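Local coordinates for protein glyoxylate reductase (Paecilomyces sp. J18, PDB 3WNV) that catalyses the reduction of glyoxylate, probably to glycolate at the expense of a nicotinamide cofactor, as a member of the D-isomer specific 2-hydroxyacid dehydrogenases, at residues S3-I9 against D50-R56; A21-V26 against L311-E316; L127-P133 against T146-P152. All blocks are in the same frame, centred on the assembly; numbering follows the deposited sequence.

How the contacts relate
Contacts 1 and 2 belong to one end of the elongated chain and contact 3 to the other. In contact 1, strands 5-9 and 51-57 pair within the five-stranded parallel sheet; contact 2, its centre about 10 Å away, joins the loop before strand 27-31 of that sheet to the late helix 297-317. Their segments alternate along the sequence, and L311 packs directly on A53 and Y55. Contact 3 lies about 50 Å from both, centre to centre, beside the seven-stranded Rossmann-type sheet. Its segments come between the two halves of contact 2, since the chain builds the cofactor-binding domain before helix 297-317 returns to the N-terminal sheet.

Contact 1: residues S3-I9 against D50-R56; sequences SQAALLI and DVIAIYR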
loop_
_atom_site.group_PDB
_atom_site.type_symbol
_atom_site.label_atom_id
_atom_site.label_comp_id
_atom_site.label_asym_id
_atom_site.label_seq_id
_atom_site.Cartn_x
_atom_site.Cartn_y
_atom_site.Cartn_z
ATOM N N SER A 3 1.242 35.809 -3.725
ATOM C CA SER A 3 2.414 35.053 -4.027
ATOM C C SER A 3 2.408 33.604 -3.565
ATOM O O SER A 3 3.440 33.024 -3.488
ATOM C CB SER A 3 3.634 35.699 -3.470
ATOM O OG SER A 3 3.837 36.903 -4.123
ATOM N N GLN A 4 1.259 33.022 -3.382
ATOM C CA GLN A 4 1.198 31.606 -3.050
ATOM C C GLN A 4 1.704 30.714 -4.165
ATOM O O GLN A 4 1.470 30.965 -5.292
ATOM C CB GLN A 4 -0.204 31.189 -2.737
ATOM C CG GLN A 4 -0.885 32.012 -1.714
ATOM C CD GLN A 4 -2.177 31.457 -1.275
ATOM O OE1 GLN A 4 -2.839 30.770 -1.984
ATOM N NE2 GLN A 4 -2.533 31.760 -0.071
ATOM N N ALA A 5 2.392 29.669 -3.783
ATOM C CA ALA A 5 2.934 28.698 -4.739
ATOM C C ALA A 5 2.580 27.266 -4.352
ATOM O O ALA A 5 2.367 26.961 -3.163
ATOM C CB ALA A 5 4.437 28.872 -4.877
ATOM N N ALA A 6 2.524 26.384 -5.345
ATOM C CA ALA A 6 2.446 24.951 -5.085
ATOM C C ALA A 6 3.705 24.254 -5.633
ATOM O O ALA A 6 4.209 24.619 -6.690
ATOM C CB ALA A 6 1.208 24.340 -5.712
ATOM N N LEU A 7 4.200 23.246 -4.924
ATOM C CA LEU A 7 5.433 22.590 -5.340
ATOM C C LEU A 7 5.172 21.119 -5.621
ATOM O O LEU A 7 4.619 20.393 -4.780
ATOM C CB LEU A 7 6.489 22.727 -4.243
ATOM C CG LEU A 7 7.749 21.882 -4.443
ATOM C CD1 LEU A 7 8.520 22.375 -5.661
ATOM C CD2 LEU A 7 8.642 21.973 -3.171
ATOM N N LEU A 8 5.574 20.672 -6.804
ATOM C CA LEU A 8 5.375 19.269 -7.188
ATOM C C LEU A 8 6.688 18.510 -6.953
ATOM O O LEU A 8 7.722 18.903 -7.498
ATOM C CB LEU A 8 5.061 19.223 -8.686
ATOM C CG LEU A 8 5.211 17.811 -9.321
ATOM C CD1 LEU A 8 4.386 16.705 -8.636
ATOM C CD2 LEU A 8 4.871 17.832 -10.840
ATOM N N ILE A 9 6.656 17.459 -6.130
ATOM C CA ILE A 9 7.835 16.619 -5.924
ATOM C C ILE A 9 7.675 15.395 -6.814
ATOM O O ILE A 9 6.687 14.683 -6.707
ATOM C CB ILE A 9 7.945 16.050 -4.481
ATOM C CG1 ILE A 9 7.792 17.146 -3.399
ATOM C CG2 ILE A 9 9.299 15.319 -4.329
ATOM C CD1 ILE A 9 8.827 18.220 -3.432
ATOM N N ASP A 50 7.383 30.805 -0.535
ATOM C CA ASP A 50 5.972 31.107 -0.778
ATOM C C ASP A 50 5.121 29.862 -1.018
ATOM O O ASP A 50 3.942 29.960 -1.366
ATOM C CB ASP A 50 5.844 32.033 -1.994
ATOM C CG ASP A 50 6.369 33.467 -1.702
ATOM O OD1 ASP A 50 5.905 34.138 -0.728
ATOM O OD2 ASP A 50 7.283 33.908 -2.439
ATOM N N VAL A 51 5.700 28.685 -0.835
ATOM C CA VAL A 51 4.966 27.448 -1.158
ATOM C C VAL A 51 3.961 27.116 -0.065
ATOM O O VAL A 51 4.358 26.869 1.072
ATOM C CB VAL A 51 5.921 26.281 -1.317
ATOM C CG1 VAL A 51 5.128 24.951 -1.450
ATOM C CG2 VAL A 51 6.836 26.516 -2.530
ATOM N N ILE A 52 2.669 27.111 -0.394
ATOM C CA ILE A 52 1.617 26.805 0.592
ATOM C C ILE A 52 1.244 25.332 0.564
ATOM O O ILE A 52 0.786 24.773 1.565
ATOM C CB ILE A 52 0.344 27.678 0.371
ATOM C CG1 ILE A 52 -0.725 27.422 1.442
ATOM C CG2 ILE A 52 -0.269 27.426 -0.985
ATOM C CD1 ILE A 52 -1.927 28.367 1.299
ATOM N N ALA A 53 1.451 24.681 -0.577
ATOM C CA ALA A 53 1.044 23.278 -0.695
ATOM C C ALA A 53 2.020 22.486 -1.533
ATOM O O ALA A 53 2.574 23.004 -2.490
ATOM C CB ALA A 53 -0.323 23.180 -1.293
ATOM N N ILE A 54 2.144 21.196 -1.230
ATOM C CA ILE A 54 3.124 20.353 -1.897
ATOM C C ILE A 54 2.402 19.121 -2.388
ATOM O O ILE A 54 1.660 18.494 -1.624
ATOM C CB ILE A 54 4.210 19.888 -0.909
ATOM C CG1 ILE A 54 5.183 21.030 -0.592
ATOM C CG2 ILE A 54 4.984 18.672 -1.481
ATOM C CD1 ILE A 54 6.169 20.640 0.559
ATOM N N TYR A 55 2.624 18.751 -3.644
ATOM C CA TYR A 55 2.151 17.469 -4.156
ATOM C C TYR A 55 3.317 16.518 -4.065
ATOM O O TYR A 55 4.397 16.842 -4.566
ATOM C CB TYR A 55 1.791 17.630 -5.660
ATOM C CG TYR A 55 1.351 16.331 -6.352
ATOM C CD1 TYR A 55 2.244 15.274 -6.567
ATOM C CD2 TYR A 55 0.061 16.204 -6.849
ATOM C CE1 TYR A 55 1.839 14.072 -7.223
ATOM C CE2 TYR A 55 -0.362 15.028 -7.493
ATOM C CZ TYR A 55 0.535 13.967 -7.665
ATOM O OH TYR A 55 0.111 12.840 -8.323
ATOM N N ARG A 56 3.118 15.324 -3.480
ATOM C CA ARG A 56 4.179 14.331 -3.525
ATOM C C ARG A 56 3.554 12.973 -3.683
ATOM O O ARG A 56 2.328 12.816 -3.565
ATOM C CB ARG A 56 5.043 14.380 -2.247
ATOM C CG ARG A 56 4.336 13.870 -0.993
ATOM C CD ARG A 56 5.290 13.857 0.199
ATOM N NE ARG A 56 6.421 12.912 0.011
ATOM C CZ ARG A 56 6.387 11.615 0.350
ATOM N NH1 ARG A 56 5.282 11.067 0.855
ATOM N NH2 ARG A 56 7.473 10.853 0.190
#
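I9 N donates to Y55 O over 2.8 Å in the straightest of five backbone hydrogen bonds that join the two segments, 173° at the hydrogen. Two residues back, L7 uses both its backbone groups: its N binds A53 O, and its O receives Y55 N at 2.8 Å. L7 thus straddles I54, the alternation expected of parallel strands. A5 does the same around V51, with its N on D50 O and I52 N on its O at 2.8 Å. The A5 N bond is more bent, 140° at the hydrogen. Between the two bonding sets the register slips by one residue at I52, a beta bulge.

The pair takes the second and third places in a five-stranded parallel sheet ordered 27-31, 5-9, 51-57, 81-85, 103-105, with 51-57 central: a flavodoxin-like order, as in the substrate-binding domain of D-2-hydroxyacid dehydrogenases. Strand 27-31 bonds to the far edge of strand 5-9.

Side chains sort onto two faces. With A5, L7, V51 and I54 on one, V51 CG1 rests 3.8 Å from L7 CB, and nearby I54 CG2 crosses I9 CG1 at 3.7 Å. The other bears A6, L8, A53 and Y55. Here both L8 and Y55 have CG anti to the backbone N (chi1 164° for L8), which lays them side by side and brings L8 CD1 within 3.3 Å of Y55 CD1. The hydroxyl of Y55 is bonded to N85, while helix 297-317 covers A53 and Y55, and W19 covers A6 and L8. At the margin, I52 CD1 reaches the amide of Q4, 3.7 Å from NE2. R56 sets its CB against I9 and carries its guanidinium away to N91 and the ring of F67.

Contact 2: residues A21-V26 against L311-E316; sequences ALSSLV and LRSAIE
L22 lays its CD2 methyl over one face of the R312 guanidinium, 3.6 Å above the plane and displaced toward the rim, while A21 CB meets the same group at its edge, 4.0 Å from NH2. Extended as far as CD, the R312 chain reaches off the helix toward loop 21-26, and a bend at chi3 (-72°) sets the guanidinium beside L22 and A21. The bend also delivers NH1 to E316 OE2 at 2.9 Å, a salt bridge one helical turn along. OE2 lies close to the guanidinium plane but is itself met from above the carboxylate plane, by 38°. L25 packs an apolar branch against this pair: its side chain crosses that of E316 at about a right angle, with L25 CD1 3.6 Å from E316 OE2 and 3.8 Å from R312 NH1. With a serine in place of R312, E316 would probably be left without its cationic mate and L22 CD2 would lose the flat surface it covers.

Farther along, I315 is the apolar centre. Its CG2, anti to the backbone N, touches both L25 CB and V26 CG1, each at 3.9 Å, and V26 and I315 reach for each other tip to tip. L25 and V26 follow directly on the short 3-10 segment 22-24, and their N atoms both bind L22 O. This turn leads from helix 16-21 into strand 27-31, where L22 also packs on L28. Across from it, helix 297-317 lies over the parallel sheet, with L311 set on A53 and Y55 of strand 51-57 and on C83 of strand 81-85.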
loop_
_atom_site.group_PDB
_atom_site.type_symbol
_atom_site.label_atom_id
_atom_site.label_comp_id
_atom_site.label_asym_id
_atom_site.label_seq_id
_atom_site.Cartn_x
_atom_site.Cartn_y
_atom_site.Cartn_z
ATOM N N ALA A 21 -3.508 23.436 -14.836
ATOM C CA ALA A 21 -4.690 24.260 -14.604
ATOM C C ALA A 21 -4.639 25.057 -13.290
ATOM O O ALA A 21 -5.236 26.114 -13.185
ATOM C CB ALA A 21 -5.927 23.402 -14.668
ATOM N N LEU A 22 -3.926 24.557 -12.288
ATOM C CA LEU A 22 -3.816 25.276 -11.005
ATOM C C LEU A 22 -3.037 26.569 -11.094
ATOM O O LEU A 22 -2.986 27.333 -10.129
ATOM C CB LEU A 22 -3.163 24.388 -9.929
ATOM C CG LEU A 22 -3.895 23.088 -9.591
ATOM C CD1 LEU A 22 -2.977 22.185 -8.757
ATOM C CD2 LEU A 22 -5.191 23.364 -8.830
ATOM N N SER A 23 -2.430 26.832 -12.245
ATOM C CA SER A 23 -1.660 28.068 -12.405
ATOM C C SER A 23 -2.526 29.309 -12.368
ATOM O O SER A 23 -2.023 30.414 -12.172
ATOM C CB SER A 23 -0.827 28.024 -13.677
ATOM O OG SER A 23 -1.626 28.265 -14.809
ATOM N N SER A 24 -3.834 29.142 -12.545
ATOM C CA SER A 24 -4.735 30.278 -12.388
ATOM C C SER A 24 -4.844 30.706 -10.923
ATOM O O SER A 24 -5.236 31.828 -10.637
ATOM C CB SER A 24 -6.121 29.945 -12.937
ATOM O OG SER A 24 -6.780 29.042 -12.071
ATOM N N LEU A 25 -4.500 29.802 -10.008
ATOM C CA LEU A 25 -4.569 30.074 -8.576
ATOM C C LEU A 25 -3.216 30.352 -7.941
ATOM O O LEU A 25 -3.131 31.156 -7.028
ATOM C CB LEU A 25 -5.187 28.873 -7.833
ATOM C CG LEU A 25 -6.518 28.345 -8.365
ATOM C CD1 LEU A 25 -6.957 27.064 -7.648
ATOM C CD2 LEU A 25 -7.585 29.396 -8.257
ATOM N N VAL A 26 -2.166 29.637 -8.363
ATOM C CA VAL A 26 -0.884 29.747 -7.660
ATOM C C VAL A 26 0.265 29.622 -8.657
ATOM O O VAL A 26 0.072 29.151 -9.764
ATOM C CB VAL A 26 -0.708 28.583 -6.623
ATOM C CG1 VAL A 26 -1.594 28.788 -5.396
ATOM C CG2 VAL A 26 -0.965 27.219 -7.287
ATOM N N LEU A 311 -5.537 19.306 -3.471
ATOM C CA LEU A 311 -4.792 20.553 -3.630
ATOM C C LEU A 311 -5.655 21.758 -3.967
ATOM O O LEU A 311 -5.510 22.837 -3.397
ATOM C CB LEU A 311 -3.737 20.393 -4.719
ATOM C CG LEU A 311 -2.521 19.641 -4.257
ATOM C CD1 LEU A 311 -1.704 19.124 -5.445
ATOM C CD2 LEU A 311 -1.714 20.561 -3.373
ATOM N N ARG A 312 -6.536 21.589 -4.930
ATOM C CA ARG A 312 -7.383 22.681 -5.364
ATOM C C ARG A 312 -8.312 23.115 -4.228
ATOM O O ARG A 312 -8.500 24.316 -3.986
ATOM C CB ARG A 312 -8.179 22.268 -6.611
ATOM C CG ARG A 312 -9.144 23.346 -7.068
ATOM C CD ARG A 312 -9.893 22.896 -8.309
ATOM N NE ARG A 312 -9.036 22.886 -9.498
ATOM C CZ ARG A 312 -8.783 23.977 -10.228
ATOM N NH1 ARG A 312 -9.308 25.140 -9.867
ATOM N NH2 ARG A 312 -8.009 23.916 -11.310
ATOM N N SER A 313 -8.851 22.142 -3.504
ATOM C CA SER A 313 -9.709 22.447 -2.358
ATOM C C SER A 313 -8.924 23.199 -1.288
ATOM O O SER A 313 -9.419 24.157 -0.689
ATOM C CB SER A 313 -10.256 21.146 -1.767
ATOM O OG SER A 313 -11.206 21.424 -0.748
ATOM N N ALA A 314 -7.691 22.774 -1.061
ATOM C CA ALA A 314 -6.853 23.407 -0.036
ATOM C C ALA A 314 -6.600 24.876 -0.369
ATOM O O ALA A 314 -6.797 25.773 0.462
ATOM C CB ALA A 314 -5.559 22.668 0.094
ATOM N N ILE A 315 -6.171 25.110 -1.598
ATOM C CA ILE A 315 -5.925 26.458 -2.104
ATOM C C ILE A 315 -7.185 27.326 -2.127
ATOM O O ILE A 315 -7.156 28.458 -1.675
ATOM C CB ILE A 315 -5.264 26.392 -3.512
ATOM C CG1 ILE A 315 -3.894 25.708 -3.409
ATOM C CG2 ILE A 315 -5.119 27.815 -4.114
ATOM C CD1 ILE A 315 -3.380 25.223 -4.742
ATOM N N GLU A 316 -8.291 26.808 -2.658
ATOM C CA GLU A 316 -9.479 27.644 -2.855
ATOM C C GLU A 316 -10.274 27.852 -1.566
ATOM O O GLU A 316 -10.759 28.952 -1.302
ATOM C CB GLU A 316 -10.409 27.038 -3.928
ATOM C CG GLU A 316 -9.884 27.100 -5.366
ATOM C CD GLU A 316 -10.781 26.368 -6.373
ATOM O OE1 GLU A 316 -11.700 25.611 -5.965
ATOM O OE2 GLU A 316 -10.552 26.533 -7.592
#

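Contact 3: residues L127-P133 against T146-P152; sequences LRQAYVP and TTLGHDP
T146 meets P133 at about a right angle, its OG1 3.3 Å from P133 CB; that hydroxyl is hydrogen-bonded to H143 O. The backbone N of T146 is touched by a branch of V132, CG1, at 3.6 Å. T147 works through water. Its N donates to water 3, which in turn donates to Q129 O, and its O shares water 2 with R128 O. The T147 side chain places OG1 between the backbone N and carbonyl carbon (chi1 57°), where water 4 links it at 2.7 Å and gives a proton to Q129 OE1.

G149 then comes against the backbone, its CA 3.1 Å from L127 O; a side chain at this position would run into that oxygen and into R128 CD. Here helix 112-127 ends in a Schellman motif, Q129 taking positive phi, and the loop 146-152 passes alongside this end on its way to strand 156-160 of the Rossmann-type NAD-binding domain. H150 N makes the one direct hydrogen bond between the segments, 3.0 Å to L127 O. The carbonyl of H150 turns to the same side, its O 3.5 Å from L127 CB and accepting from water 1, which in turn accepts R128 NE at the edge of the guanidinium. D151 OD1 stands 4.3 Å from R128 NH2, well out of the guanidinium plane, so at most a weak charge attraction is likely, with no N-H pointing at it. P152 closes the run with CB 4.1 Å from L127 CD1, and also packs on M178.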
loop_
_atom_site.group_PDB
_atom_site.type_symbol
_atom_site.label_atom_id
_atom_site.label_comp_id
_atom_site.label_asym_id
_atom_site.label_seq_id
_atom_site.Cartn_x
_atom_site.Cartn_y
_atom_site.Cartn_z
ATOM N N LEU A 127 -2.551 -20.704 -4.697
ATOM C CA LEU A 127 -3.266 -21.976 -4.529
ATOM C C LEU A 127 -3.019 -22.957 -5.658
ATOM O O LEU A 127 -3.224 -24.163 -5.449
ATOM C CB LEU A 127 -4.764 -21.723 -4.438
ATOM C CG LEU A 127 -5.274 -21.043 -3.165
ATOM C CD1 LEU A 127 -6.684 -20.559 -3.392
ATOM C CD2 LEU A 127 -5.254 -22.007 -2.004
ATOM N N ARG A 128 -2.651 -22.477 -6.847
ATOM C CA ARG A 128 -2.275 -23.352 -7.962
ATOM C C ARG A 128 -0.761 -23.531 -8.075
ATOM O O ARG A 128 -0.288 -24.281 -8.963
ATOM C CB ARG A 128 -2.805 -22.798 -9.322
ATOM C CG ARG A 128 -4.332 -22.603 -9.414
ATOM C CD ARG A 128 -5.023 -23.924 -9.101
ATOM N NE ARG A 128 -6.463 -23.864 -9.410
ATOM C CZ ARG A 128 -7.019 -24.348 -10.525
ATOM N NH1 ARG A 128 -6.281 -24.951 -11.451
ATOM N NH2 ARG A 128 -8.335 -24.226 -10.706
ATOM N N GLN A 129 -0.005 -22.834 -7.214
ATOM C CA GLN A 129 1.475 -22.697 -7.363
ATOM C C GLN A 129 1.816 -22.449 -8.837
ATOM O O GLN A 129 2.631 -23.161 -9.483
ATOM C CB GLN A 129 2.222 -23.908 -6.752
ATOM C CG GLN A 129 1.727 -24.170 -5.328
ATOM C CD GLN A 129 2.465 -25.250 -4.583
ATOM O OE1 GLN A 129 3.335 -25.921 -5.140
ATOM N NE2 GLN A 129 2.145 -25.411 -3.292
ATOM N N ALA A 130 1.188 -21.409 -9.364
ATOM C CA ALA A 130 1.091 -21.218 -10.807
ATOM C C ALA A 130 2.395 -20.851 -11.494
ATOM O O ALA A 130 2.477 -20.903 -12.719
ATOM C CB ALA A 130 0.018 -20.166 -11.139
ATOM N N TYR A 131 3.405 -20.439 -10.733
ATOM C CA TYR A 131 4.696 -20.144 -11.362
ATOM C C TYR A 131 5.270 -21.383 -12.044
ATOM O O TYR A 131 5.949 -21.290 -13.061
ATOM C CB TYR A 131 5.692 -19.511 -10.349
ATOM C CG TYR A 131 7.008 -19.105 -11.002
ATOM C CD1 TYR A 131 7.067 -18.025 -11.883
ATOM C CD2 TYR A 131 8.178 -19.819 -10.753
ATOM C CE1 TYR A 131 8.292 -17.649 -12.506
ATOM C CE2 TYR A 131 9.398 -19.470 -11.367
ATOM C CZ TYR A 131 9.436 -18.369 -12.230
ATOM O OH TYR A 131 10.629 -18.007 -12.822
ATOM N N VAL A 132 5.007 -22.560 -11.492
ATOM C CA VAL A 132 5.461 -23.784 -12.144
ATOM C C VAL A 132 4.849 -23.997 -13.544
ATOM O O VAL A 132 5.595 -24.139 -14.499
ATOM C CB VAL A 132 5.340 -25.023 -11.220
ATOM C CG1 VAL A 132 5.834 -26.270 -11.920
ATOM C CG2 VAL A 132 6.161 -24.761 -9.961
ATOM N N PRO A 133 3.502 -24.032 -13.670
ATOM C CA PRO A 133 2.951 -24.204 -15.029
ATOM C C PRO A 133 3.172 -23.005 -15.968
ATOM O O PRO A 133 3.335 -23.233 -17.162
ATOM C CB PRO A 133 1.444 -24.448 -14.775
ATOM C CG PRO A 133 1.177 -23.873 -13.413
ATOM C CD PRO A 133 2.453 -24.175 -12.640
ATOM N N THR A 146 4.246 -29.360 -12.802
ATOM C CA THR A 146 3.028 -28.800 -12.197
ATOM C C THR A 146 2.374 -29.809 -11.261
ATOM O O THR A 146 2.254 -30.999 -11.581
ATOM C CB THR A 146 2.021 -28.419 -13.272
ATOM O OG1 THR A 146 2.597 -27.414 -14.091
ATOM C CG2 THR A 146 0.732 -27.880 -12.660
ATOM N N THR A 147 1.973 -29.349 -10.085
ATOM C CA THR A 147 1.305 -30.219 -9.130
ATOM C C THR A 147 -0.124 -29.785 -9.038
ATOM O O THR A 147 -0.467 -28.696 -9.509
ATOM C CB THR A 147 1.963 -30.177 -7.724
ATOM O OG1 THR A 147 1.967 -28.831 -7.238
ATOM C CG2 THR A 147 3.381 -30.656 -7.822
ATOM N N LEU A 148 -0.976 -30.649 -8.483
ATOM C CA LEU A 148 -2.363 -30.270 -8.245
ATOM C C LEU A 148 -2.478 -29.137 -7.215
ATOM O O LEU A 148 -1.785 -29.137 -6.179
ATOM C CB LEU A 148 -3.182 -31.492 -7.812
ATOM C CG LEU A 148 -3.216 -32.659 -8.819
ATOM C CD1 LEU A 148 -3.962 -33.865 -8.224
ATOM C CD2 LEU A 148 -3.865 -32.255 -10.143
ATOM N N GLY A 149 -3.363 -28.181 -7.490
ATOM C CA GLY A 149 -3.623 -27.068 -6.577
ATOM C C GLY A 149 -4.867 -27.348 -5.750
ATOM O O GLY A 149 -5.354 -28.480 -5.666
ATOM N N HIS A 150 -5.330 -26.329 -5.058
ATOM C CA HIS A 150 -6.552 -26.413 -4.248
ATOM C C HIS A 150 -7.558 -25.358 -4.668
ATOM O O HIS A 150 -7.183 -24.232 -5.049
ATOM C CB HIS A 150 -6.176 -26.171 -2.789
ATOM C CG HIS A 150 -5.501 -27.345 -2.163
ATOM N ND1 HIS A 150 -6.190 -28.465 -1.742
ATOM C CD2 HIS A 150 -4.187 -27.608 -1.952
ATOM C CE1 HIS A 150 -5.333 -29.355 -1.269
ATOM N NE2 HIS A 150 -4.114 -28.857 -1.377
ATOM N N ASP A 151 -8.843 -25.700 -4.604
ATOM C CA ASP A 151 -9.896 -24.754 -4.926
ATOM C C ASP A 151 -10.130 -23.872 -3.737
ATOM O O ASP A 151 -10.039 -24.336 -2.598
ATOM C CB ASP A 151 -11.204 -25.485 -5.204
ATOM C CG ASP A 151 -11.124 -26.352 -6.448
ATOM O OD1 ASP A 151 -10.347 -26.007 -7.374
ATOM O OD2 ASP A 151 -11.831 -27.372 -6.470
ATOM N N PRO A 152 -10.425 -22.598 -3.987
ATOM C CA PRO A 152 -10.823 -21.735 -2.861
ATOM C C PRO A 152 -12.228 -22.009 -2.369
ATOM O O PRO A 152 -12.561 -21.630 -1.235
ATOM C CB PRO A 152 -10.761 -20.330 -3.461
ATOM C CG PRO A 152 -10.933 -20.522 -4.942
ATOM C CD PRO A 152 -10.288 -21.859 -5.257
HETATM O O HOH W 1 -7.533 -22.463 -7.201
HETATM O O HOH W 2 -1.154 -26.191 -10.586
HETATM O O HOH W 3 2.264 -26.254 -9.634
HETATM O O HOH W 4 3.824 -26.938 -7.770
#